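Local coordinates for protein beta-xylanase (Caldicellulosiruptor kristjanssonii, PDB 7NWN) that probably binds plant cell-wall polysaccharide, as the family 9 carbohydrate-binding module of a multimodular, hyperthermostable xylanase-glucuronoyl esterase, at residues A[30-35]-A[69-74]; A[106-111]-A[195-200]; A[115-120]-A[144-149]. All coordinates share one frame; numbering follows the deposited sequence. Where two conformers were deposited one is given.

In the fold
Following the chain from the N terminus, contact 1 closes first: the calcium loop after strand 22-25 lies against strand 69-77, on the antiparallel sheet. Contact 2 opens later, in the loop between strands 93-99 and 112-118, and closes only at 195-200. Contact 3 is nested inside it, packing the end of strand 112-118 and the turn after it on strand 143-151 across the sandwich. Contacts 1 and 3 meet directly, since strands 69-77 and 143-151 are neighbours and E147 binds the same calcium as 30-35. Contact 2 has its own calcium and lies on the opposite side of the chain's centre, about 22 Å from contact 1 between centres; L70 and I200 still touch.

Contact 1: A[30-35]-A[69-74]; sequences PVIDGE and ALYVLA. With CA (calcium ion), chain R.
The first torsion of Y71 sets CG anti to its carbonyl carbon (chi1 -66°), from where the ring reaches out to P30, while I32 has CG1 anti to its own carbonyl carbon and the next torsion bends CD1 round to the edge of the same ring. P30 lies over one face. Its CD sits 3.5 Å from the centroid of the Y71 ring and only 9° off the ring normal, a CH-pi contact nearly over the centre. The neighbouring P30 CG reaches the inner end of the ring, 3.6 Å from Y71 CG. I32 approaches differently, in the ring plane, with CD1 3.9 Å from Y71 CD1. Two residues of one loop thus meet one face and the edge of the ring, and the meeting is wholly apolar.

The same loop wraps a calcium ion. V31 O, D33 OD1 and E35 O each bind it at 2.3 Å, and water 1 is a further ligand at 2.5 Å. D33 OD1 also accepts from E35 N at 2.8 Å, an Asx turn in which the N-H arrives from above the carboxylate plane, 58° out of it. Water 1 donates to D33 OD2, and both carboxylate oxygens of D33 are thereby engaged. G34, between D33 and E35 in the chain, has backbone angles at which a CB would press on the carbonyl O of D33. The metal probably stiffens the loop that presents P30 and I32.

D37 and E147 complete the site. The phenol oxygen of Y71 is hydrogen-bonded to D66 and R149, and W40 and M64 also pack against P30 and Y71. The contact sits on the outer face of the four-stranded antiparallel sheet, where strand 69-77 runs between strands 58-66 and 143-151 and I32 reaches on to Y134 and K136 of strand 133-140.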
loop_
_atom_site.group_PDB
_atom_site.type_symbol
_atom_site.label_atom_id
_atom_site.label_comp_id
_atom_site.label_asym_id
_atom_site.label_seq_id
_atom_site.Cartn_x
_atom_site.Cartn_y
_atom_site.Cartn_z
ATOM N N PRO A 30 -11.948 6.683 -3.774
ATOM C CA PRO A 30 -11.723 7.695 -2.741
ATOM C C PRO A 30 -11.000 8.960 -3.214
ATOM O O PRO A 30 -10.346 9.011 -4.280
ATOM C CB PRO A 30 -10.856 7.002 -1.695
ATOM C CG PRO A 30 -10.223 5.829 -2.415
ATOM C CD PRO A 30 -11.055 5.515 -3.651
ATOM N N VAL A 31 -11.137 9.981 -2.370
ATOM C CA VAL A 31 -10.469 11.261 -2.586
ATOM C C VAL A 31 -9.116 11.220 -1.879
ATOM O O VAL A 31 -9.066 10.917 -0.682
ATOM C CB VAL A 31 -11.386 12.382 -2.058
ATOM C CG1 VAL A 31 -10.698 13.760 -2.060
ATOM C CG2 VAL A 31 -12.702 12.404 -2.885
ATOM N N ILE A 32 -8.052 11.602 -2.612
ATOM C CA ILE A 32 -6.694 11.533 -2.071
ATOM C C ILE A 32 -6.420 12.840 -1.314
ATOM O O ILE A 32 -6.197 13.889 -1.951
ATOM C CB ILE A 32 -5.640 11.274 -3.195
ATOM C CG1 ILE A 32 -5.964 10.003 -4.018
ATOM C CG2 ILE A 32 -4.229 11.196 -2.594
ATOM C CD1 ILE A 32 -6.035 8.754 -3.154
ATOM N N ASP A 33 -6.424 12.773 0.032
ATOM C CA ASP A 33 -6.265 13.995 0.828
ATOM C C ASP A 33 -5.760 13.693 2.234
ATOM O O ASP A 33 -5.615 14.646 3.002
ATOM C CB ASP A 33 -7.620 14.721 0.985
ATOM C CG ASP A 33 -8.741 13.826 1.529
ATOM O OD1 ASP A 33 -8.501 12.643 1.924
ATOM O OD2 ASP A 33 -9.834 14.328 1.623
ATOM N N GLY A 34 -5.517 12.413 2.576
ATOM C CA GLY A 34 -5.066 12.072 3.914
ATOM C C GLY A 34 -6.219 11.933 4.916
ATOM O O GLY A 34 -5.976 11.667 6.098
ATOM N N GLU A 35 -7.463 12.133 4.451
ATOM C CA GLU A 35 -8.649 12.028 5.325
ATOM C C GLU A 35 -9.400 10.739 4.956
ATOM O O GLU A 35 -9.363 10.289 3.798
ATOM C CB GLU A 35 -9.576 13.241 5.110
ATOM C CG GLU A 35 -8.915 14.600 5.401
ATOM C CD GLU A 35 -8.592 14.854 6.896
ATOM O OE1 GLU A 35 -9.241 14.255 7.780
ATOM O OE2 GLU A 35 -7.575 15.533 7.177
ATOM N N ALA A 69 -7.304 2.561 -11.176
ATOM C CA ALA A 69 -6.364 2.710 -10.062
ATOM C C ALA A 69 -6.626 1.710 -8.959
ATOM O O ALA A 69 -7.757 1.246 -8.750
ATOM C CB ALA A 69 -6.404 4.107 -9.477
ATOM N N LEU A 70 -5.540 1.469 -8.214
ATOM C CA LEU A 70 -5.607 0.846 -6.908
ATOM C C LEU A 70 -5.357 1.918 -5.838
ATOM O O LEU A 70 -4.469 2.745 -6.015
ATOM C CB LEU A 70 -4.558 -0.271 -6.802
ATOM C CG LEU A 70 -4.547 -1.057 -5.482
ATOM C CD1 LEU A 70 -5.781 -1.941 -5.295
ATOM C CD2 LEU A 70 -3.303 -1.899 -5.353
ATOM N N TYR A 71 -6.032 1.761 -4.682
ATOM C CA TYR A 71 -6.022 2.730 -3.586
ATOM C C TYR A 71 -5.586 2.026 -2.311
ATOM O O TYR A 71 -6.051 0.911 -2.029
ATOM C CB TYR A 71 -7.417 3.343 -3.362
ATOM C CG TYR A 71 -7.848 4.174 -4.553
ATOM C CD1 TYR A 71 -7.447 5.497 -4.688
ATOM C CD2 TYR A 71 -8.612 3.609 -5.568
ATOM C CE1 TYR A 71 -7.802 6.252 -5.797
ATOM C CE2 TYR A 71 -8.967 4.339 -6.697
ATOM C CZ TYR A 71 -8.611 5.676 -6.776
ATOM O OH TYR A 71 -8.946 6.378 -7.889
ATOM N N VAL A 72 -4.713 2.704 -1.546
ATOM C CA VAL A 72 -4.276 2.178 -0.258
ATOM C C VAL A 72 -4.523 3.249 0.805
ATOM O O VAL A 72 -4.104 4.375 0.601
ATOM C CB VAL A 72 -2.781 1.780 -0.268
ATOM C CG1 VAL A 72 -2.381 1.090 1.047
ATOM C CG2 VAL A 72 -2.436 0.882 -1.479
ATOM N N LEU A 73 -5.124 2.853 1.932
ATOM C CA LEU A 73 -5.185 3.728 3.098
ATOM C C LEU A 73 -4.443 2.990 4.212
ATOM O O LEU A 73 -4.887 1.905 4.579
ATOM C CB LEU A 73 -6.655 3.926 3.503
ATOM C CG LEU A 73 -6.857 4.701 4.813
ATOM C CD1 LEU A 73 -6.640 6.151 4.511
ATOM C CD2 LEU A 73 -8.295 4.510 5.295
ATOM N N ALA A 74 -3.312 3.536 4.673
ATOM C CA ALA A 74 -2.581 2.894 5.744
ATOM C C ALA A 74 -2.570 3.825 6.953
ATOM O O ALA A 74 -2.379 5.041 6.816
ATOM C CB ALA A 74 -1.175 2.546 5.279
HETATM CA CA CA R . -9.430 10.543 1.531
HETATM O O HOH W 1 -11.303 12.083 1.875
#

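Contact 2: A[106-111]-A[195-200]; sequences ISYQSD and SLFGEI. With CA (calcium ion), chain S; EDO (1,2-ethanediol), chain I.
The backbones come closest at I106 and S195, 5.3 Å apart between their CA atoms, and then diverge; further along the gap is spanned by Y108 and F197. These two side chains cross at about a right angle. The Y108 hydroxyl comes in at the edge of the phenylalanine, in its ring plane, with Y108 OH 3.4 Å from F197 CZ. Behind it the carbon ends meet at 4.1 Å, between Y108 CZ and F197 CZ. F197 is sent toward this meeting by its first torsion, which puts CG anti to the carbonyl carbon (chi1 -64°). The phenol has its polar partner beyond the two segments, the carbonyl O of A190, and this hydrogen bond probably helps hold the end of the ring in place. With an alanine here, the carbonyl of A190 would probably lose its hydroxyl mate and the edge of F197 would be left uncovered on this side.

At the narrow end, I106 CG2 rests against S195 OG at 3.9 Å, a loose contact near the surface, while the serine hydroxyl is hydrogen-bonded to N193. The far end of the loop is tied to a calcium ion. D111 grips it with both carboxylate oxygens, OD1 at 2.5 Å and OD2 at 2.3 Å; water 2 adds another ligand, and the site is completed by D99, D103 and D112, the last of which also accepts from the backbone N of Q109, next to Y108.

The loop joins strands 93-99 and 112-118 of the mixed sheet. Y108 packs on F97 and on P194, F197 touches D99 of strand 93-99 and E165 of strand 161-171, and just beyond it the chain enters strand 198-202, paired with strands 22-25 and 161-171.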
loop_
_atom_site.group_PDB
_atom_site.type_symbol
_atom_site.label_atom_id
_atom_site.label_comp_id
_atom_site.label_asym_id
_atom_site.label_seq_id
_atom_site.Cartn_x
_atom_site.Cartn_y
_atom_site.Cartn_z
ATOM N N ILE A 106 10.326 -14.532 -10.398
ATOM C CA ILE A 106 11.174 -14.629 -9.217
ATOM C C ILE A 106 12.101 -13.417 -9.191
ATOM O O ILE A 106 12.857 -13.235 -8.252
ATOM C CB ILE A 106 11.934 -15.971 -9.159
ATOM C CG1 ILE A 106 12.795 -16.211 -10.407
ATOM C CG2 ILE A 106 10.987 -17.129 -8.858
ATOM C CD1 ILE A 106 14.058 -16.993 -10.107
ATOM N N SER A 107 12.033 -12.597 -10.240
ATOM C CA SER A 107 12.765 -11.352 -10.299
ATOM C C SER A 107 11.877 -10.317 -11.007
ATOM O O SER A 107 10.851 -10.678 -11.569
ATOM C CB SER A 107 14.120 -11.582 -10.953
ATOM O OG SER A 107 14.023 -11.542 -12.372
ATOM N N TYR A 108 12.225 -9.024 -10.937
ATOM C CA TYR A 108 11.269 -7.967 -11.239
ATOM C C TYR A 108 11.083 -7.870 -12.755
ATOM O O TYR A 108 12.055 -7.684 -13.475
ATOM C CB TYR A 108 11.683 -6.617 -10.614
ATOM C CG TYR A 108 11.083 -6.343 -9.249
ATOM C CD1 TYR A 108 11.326 -7.201 -8.182
ATOM C CD2 TYR A 108 10.254 -5.240 -9.002
ATOM C CE1 TYR A 108 10.732 -7.004 -6.934
ATOM C CE2 TYR A 108 9.679 -5.015 -7.748
ATOM C CZ TYR A 108 9.953 -5.878 -6.696
ATOM O OH TYR A 108 9.383 -5.713 -5.454
ATOM N N GLN A 109 9.831 -7.899 -13.224
ATOM C CA GLN A 109 9.574 -7.677 -14.647
ATOM C C GLN A 109 9.204 -6.206 -14.881
ATOM O O GLN A 109 9.184 -5.395 -13.941
ATOM C CB GLN A 109 8.436 -8.597 -15.096
ATOM C CG GLN A 109 8.520 -10.018 -14.569
ATOM C CD GLN A 109 9.716 -10.719 -15.172
ATOM O OE1 GLN A 109 10.544 -11.281 -14.462
ATOM N NE2 GLN A 109 9.843 -10.657 -16.489
ATOM N N SER A 110 8.895 -5.878 -16.143
ATOM C CA SER A 110 8.605 -4.522 -16.596
ATOM C C SER A 110 7.315 -3.973 -15.969
ATOM O O SER A 110 7.171 -2.763 -15.878
ATOM C CB SER A 110 8.512 -4.473 -18.112
ATOM O OG SER A 110 7.446 -5.316 -18.527
ATOM N N ASP A 111 6.377 -4.848 -15.577
ATOM C CA ASP A 111 5.117 -4.431 -14.993
ATOM C C ASP A 111 5.153 -4.408 -13.445
ATOM O O ASP A 111 4.108 -4.203 -12.826
ATOM C CB ASP A 111 4.026 -5.418 -15.416
ATOM C CG ASP A 111 4.197 -6.753 -14.706
ATOM O OD1 ASP A 111 5.333 -7.324 -14.820
ATOM O OD2 ASP A 111 3.242 -7.163 -13.951
ATOM N N SER A 195 7.376 -13.163 -6.665
ATOM C CA SER A 195 6.673 -14.400 -6.352
ATOM C C SER A 195 6.412 -14.504 -4.864
ATOM O O SER A 195 5.635 -15.343 -4.423
ATOM C CB SER A 195 7.438 -15.621 -6.878
ATOM O OG SER A 195 8.540 -15.986 -6.051
ATOM N N LEU A 196 7.061 -13.646 -4.075
ATOM C CA LEU A 196 6.831 -13.658 -2.639
ATOM C C LEU A 196 5.613 -12.806 -2.253
ATOM O O LEU A 196 5.211 -12.820 -1.073
ATOM C CB LEU A 196 8.093 -13.113 -1.947
ATOM C CG LEU A 196 9.353 -13.971 -2.037
ATOM C CD1 LEU A 196 10.520 -13.321 -1.294
ATOM C CD2 LEU A 196 9.097 -15.366 -1.494
ATOM N N PHE A 197 5.065 -12.009 -3.206
ATOM C CA PHE A 197 3.925 -11.137 -2.894
ATOM C C PHE A 197 2.729 -12.020 -2.562
ATOM O O PHE A 197 2.684 -13.151 -3.028
ATOM C CB PHE A 197 3.508 -10.308 -4.110
ATOM C CG PHE A 197 4.540 -9.331 -4.589
ATOM C CD1 PHE A 197 5.722 -9.150 -3.878
ATOM C CD2 PHE A 197 4.315 -8.570 -5.717
ATOM C CE1 PHE A 197 6.676 -8.247 -4.316
ATOM C CE2 PHE A 197 5.261 -7.649 -6.140
ATOM C CZ PHE A 197 6.450 -7.507 -5.447
ATOM N N GLY A 198 1.763 -11.515 -1.789
ATOM C CA GLY A 198 0.449 -12.133 -1.682
ATOM C C GLY A 198 -0.407 -11.794 -2.906
ATOM O O GLY A 198 0.111 -11.321 -3.930
ATOM N N GLU A 199 -1.720 -12.027 -2.752
ATOM C CA GLU A 199 -2.677 -11.805 -3.827
ATOM C C GLU A 199 -3.782 -10.857 -3.375
ATOM O O GLU A 199 -4.283 -10.950 -2.248
ATOM C CB GLU A 199 -3.407 -13.114 -4.139
ATOM C CG GLU A 199 -2.471 -14.136 -4.728
ATOM C CD GLU A 199 -3.115 -15.449 -5.153
ATOM O OE1 GLU A 199 -4.360 -15.630 -4.972
ATOM O OE2 GLU A 199 -2.369 -16.268 -5.696
ATOM N N ILE A 200 -4.193 -10.004 -4.319
ATOM C CA ILE A 200 -5.443 -9.294 -4.187
ATOM C C ILE A 200 -6.321 -9.718 -5.365
ATOM O O ILE A 200 -5.854 -9.818 -6.499
ATOM C CB ILE A 200 -5.198 -7.759 -4.165
ATOM C CG1 ILE A 200 -4.477 -7.248 -5.419
ATOM C CG2 ILE A 200 -4.459 -7.406 -2.879
ATOM C CD1 ILE A 200 -4.299 -5.718 -5.510
HETATM CA CA CA S . 4.556 -8.814 -12.996
HETATM C C1 EDO I . 10.358 -2.356 -13.780
HETATM O O1 EDO I . 9.996 -3.136 -12.590
HETATM C C2 EDO I . 10.350 -0.837 -13.870
HETATM O O2 EDO I . 11.397 -0.114 -13.191
HETATM O O HOH W 2 6.115 -10.430 -11.877
#

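Contact 3: A[115-120]-A[144-149]; sequences YRVNYN and YRVEAR. With CA (calcium ion), chain R.
In the interior of the beta sandwich, V117, near the end of strand 112-118 of the mixed sheet, and Y119, just past it, pack on V146 and Y144 of strand 143-151 in the antiparallel sheet. The tyrosine pair meets by backbone-proximal carbon against ring. Y119 CB stands over one face of Y144, 3.6 Å from the ring centroid and 17° off the normal, a CH-pi contact displaced from the centre; its shortest approach is 3.5 Å, from Y119 CB to Y144 CG. With CG between the backbone N and the carbonyl carbon (chi1 62°), the Y144 ring is brought beneath Y119 CB. The rest of Y119 turns from the contact, and its hydroxyl is hydrogen-bonded to S83. At the edge of the Y144 ring, in its plane, lies CG2 of V146 from the same strand.

The two valine side chains run antiparallel alongside each other and touch methyl to methyl, V117 CG1 to V146 CG1, at 3.5 Å, tighter than carbons usually pack. CG1 of V146 is anti to its backbone N (chi1 173°), which brings it up to the opposing methyl.

E147 points the other way, out of the sandwich, and its extended chain reaches the calcium ion bound by the 30-35 loop. Both carboxylate oxygens bind, E147 OE1 at 2.5 Å and OE2 at 2.4 Å. OE1 also accepts from the backbone N of G34; E147 thus joins the strand both to the metal and to the backbone of the 30-35 loop.

Strand 143-151 lies between strands 69-77 and 133-140, and T135 of the latter touches V117 and A148. V94 of strand 93-99, the neighbour of strand 112-118 in the mixed sheet, touches V117 beside it and Y144 across the sandwich, a further link between the two sheets.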
loop_
_atom_site.group_PDB
_atom_site.type_symbol
_atom_site.label_atom_id
_atom_site.label_comp_id
_atom_site.label_asym_id
_atom_site.label_seq_id
_atom_site.Cartn_x
_atom_site.Cartn_y
_atom_site.Cartn_z
ATOM N N TYR A 115 6.923 0.966 -4.557
ATOM C CA TYR A 115 6.860 2.385 -4.207
ATOM C C TYR A 115 6.991 2.501 -2.690
ATOM O O TYR A 115 6.718 1.532 -1.979
ATOM C CB TYR A 115 5.498 2.951 -4.617
ATOM C CG TYR A 115 5.280 3.032 -6.113
ATOM C CD1 TYR A 115 6.183 3.664 -6.953
ATOM C CD2 TYR A 115 4.126 2.509 -6.683
ATOM C CE1 TYR A 115 5.957 3.733 -8.330
ATOM C CE2 TYR A 115 3.862 2.627 -8.047
ATOM C CZ TYR A 115 4.800 3.202 -8.885
ATOM O OH TYR A 115 4.538 3.309 -10.228
ATOM N N ARG A 116 7.390 3.693 -2.235
ATOM C CA ARG A 116 7.598 3.972 -0.802
ATOM C C ARG A 116 7.178 5.423 -0.573
ATOM O O ARG A 116 7.390 6.251 -1.459
ATOM C CB ARG A 116 9.099 3.825 -0.442
ATOM C CG ARG A 116 9.461 4.015 1.043
ATOM C CD ARG A 116 11.000 3.933 1.302
ATOM N NE ARG A 116 11.502 2.577 0.987
ATOM C CZ ARG A 116 12.091 2.218 -0.165
ATOM N NH1 ARG A 116 12.348 3.116 -1.111
ATOM N NH2 ARG A 116 12.406 0.948 -0.361
ATOM N N VAL A 117 6.571 5.711 0.601
ATOM C CA VAL A 117 6.284 7.091 0.971
ATOM C C VAL A 117 6.500 7.177 2.481
ATOM O O VAL A 117 6.113 6.255 3.220
ATOM C CB VAL A 117 4.850 7.528 0.556
ATOM C CG1 VAL A 117 3.765 6.588 1.066
ATOM C CG2 VAL A 117 4.530 8.975 0.902
ATOM N N ASN A 118 7.217 8.223 2.914
ATOM C CA ASN A 118 7.431 8.427 4.343
ATOM C C ASN A 118 6.306 9.282 4.956
ATOM O O ASN A 118 5.445 9.783 4.241
ATOM C CB ASN A 118 8.841 8.970 4.599
ATOM C CG ASN A 118 9.041 10.447 4.312
ATOM O OD1 ASN A 118 8.105 11.198 4.058
ATOM N ND2 ASN A 118 10.287 10.900 4.399
ATOM N N TYR A 119 6.353 9.502 6.289
ATOM C CA TYR A 119 5.252 10.151 6.994
ATOM C C TYR A 119 5.167 11.623 6.583
ATOM O O TYR A 119 4.115 12.184 6.798
ATOM C CB TYR A 119 5.382 10.013 8.527
ATOM C CG TYR A 119 6.650 10.624 9.062
ATOM C CD1 TYR A 119 7.846 9.909 9.057
ATOM C CD2 TYR A 119 6.697 11.958 9.431
ATOM C CE1 TYR A 119 9.035 10.487 9.491
ATOM C CE2 TYR A 119 7.873 12.542 9.894
ATOM C CZ TYR A 119 9.055 11.811 9.914
ATOM O OH TYR A 119 10.247 12.388 10.301
ATOM N N ASN A 120 6.232 12.225 5.991
ATOM C CA ASN A 120 6.205 13.598 5.460
ATOM C C ASN A 120 5.771 13.644 3.986
ATOM O O ASN A 120 5.906 14.695 3.328
ATOM C CB ASN A 120 7.554 14.319 5.593
ATOM C CG ASN A 120 7.812 14.684 7.034
ATOM O OD1 ASN A 120 6.869 14.981 7.773
ATOM N ND2 ASN A 120 9.057 14.563 7.456
ATOM N N TYR A 144 0.695 8.177 11.967
ATOM C CA TYR A 144 0.525 8.910 10.725
ATOM C C TYR A 144 -0.379 8.058 9.856
ATOM O O TYR A 144 -0.579 6.876 10.147
ATOM C CB TYR A 144 1.871 9.235 10.043
ATOM C CG TYR A 144 2.726 8.055 9.615
ATOM C CD1 TYR A 144 3.610 7.434 10.509
ATOM C CD2 TYR A 144 2.728 7.596 8.286
ATOM C CE1 TYR A 144 4.434 6.374 10.135
ATOM C CE2 TYR A 144 3.574 6.555 7.892
ATOM C CZ TYR A 144 4.410 5.930 8.817
ATOM O OH TYR A 144 5.222 4.898 8.428
ATOM N N ARG A 145 -0.916 8.688 8.803
ATOM C CA ARG A 145 -1.764 8.000 7.856
ATOM C C ARG A 145 -1.164 8.268 6.471
ATOM O O ARG A 145 -0.663 9.377 6.254
ATOM C CB ARG A 145 -3.161 8.630 7.937
ATOM C CG ARG A 145 -4.138 8.049 6.927
ATOM C CD ARG A 145 -5.528 8.681 7.052
ATOM N NE ARG A 145 -6.123 8.395 8.354
ATOM C CZ ARG A 145 -6.638 9.321 9.146
ATOM N NH1 ARG A 145 -6.681 10.588 8.731
ATOM N NH2 ARG A 145 -7.103 8.945 10.342
ATOM N N VAL A 146 -1.261 7.268 5.567
ATOM C CA VAL A 146 -0.866 7.391 4.171
ATOM C C VAL A 146 -2.122 7.070 3.378
ATOM O O VAL A 146 -2.814 6.124 3.732
ATOM C CB VAL A 146 0.257 6.404 3.807
ATOM C CG1 VAL A 146 0.528 6.420 2.299
ATOM C CG2 VAL A 146 1.530 6.753 4.625
ATOM N N GLU A 147 -2.440 7.922 2.400
ATOM C CA GLU A 147 -3.488 7.593 1.447
ATOM C C GLU A 147 -2.869 7.679 0.052
ATOM O O GLU A 147 -2.329 8.714 -0.279
ATOM C CB GLU A 147 -4.621 8.598 1.598
ATOM C CG GLU A 147 -5.902 8.152 0.849
ATOM C CD GLU A 147 -7.120 8.989 1.216
ATOM O OE1 GLU A 147 -6.943 10.189 1.557
ATOM O OE2 GLU A 147 -8.245 8.435 1.209
ATOM N N ALA A 148 -2.949 6.585 -0.717
ATOM C CA ALA A 148 -2.139 6.411 -1.926
ATOM C C ALA A 148 -3.026 5.934 -3.082
ATOM O O ALA A 148 -3.944 5.118 -2.893
ATOM C CB ALA A 148 -1.020 5.415 -1.663
ATOM N N ARG A 149 -2.678 6.415 -4.276
ATOM C CA ARG A 149 -3.307 5.946 -5.501
ATOM C C ARG A 149 -2.193 5.467 -6.437
ATOM O O ARG A 149 -1.209 6.194 -6.621
ATOM C CB ARG A 149 -4.076 7.104 -6.140
ATOM C CG ARG A 149 -4.810 6.725 -7.428
ATOM C CD ARG A 149 -5.472 7.942 -8.117
ATOM N NE ARG A 149 -6.405 7.571 -9.206
ATOM C CZ ARG A 149 -6.016 7.601 -10.482
ATOM N NH1 ARG A 149 -4.772 7.971 -10.799
ATOM N NH2 ARG A 149 -6.893 7.335 -11.429
HETATM CA CA CA R . -9.430 10.543 1.531
HETATM O O HOH W 1 -11.303 12.083 1.875
#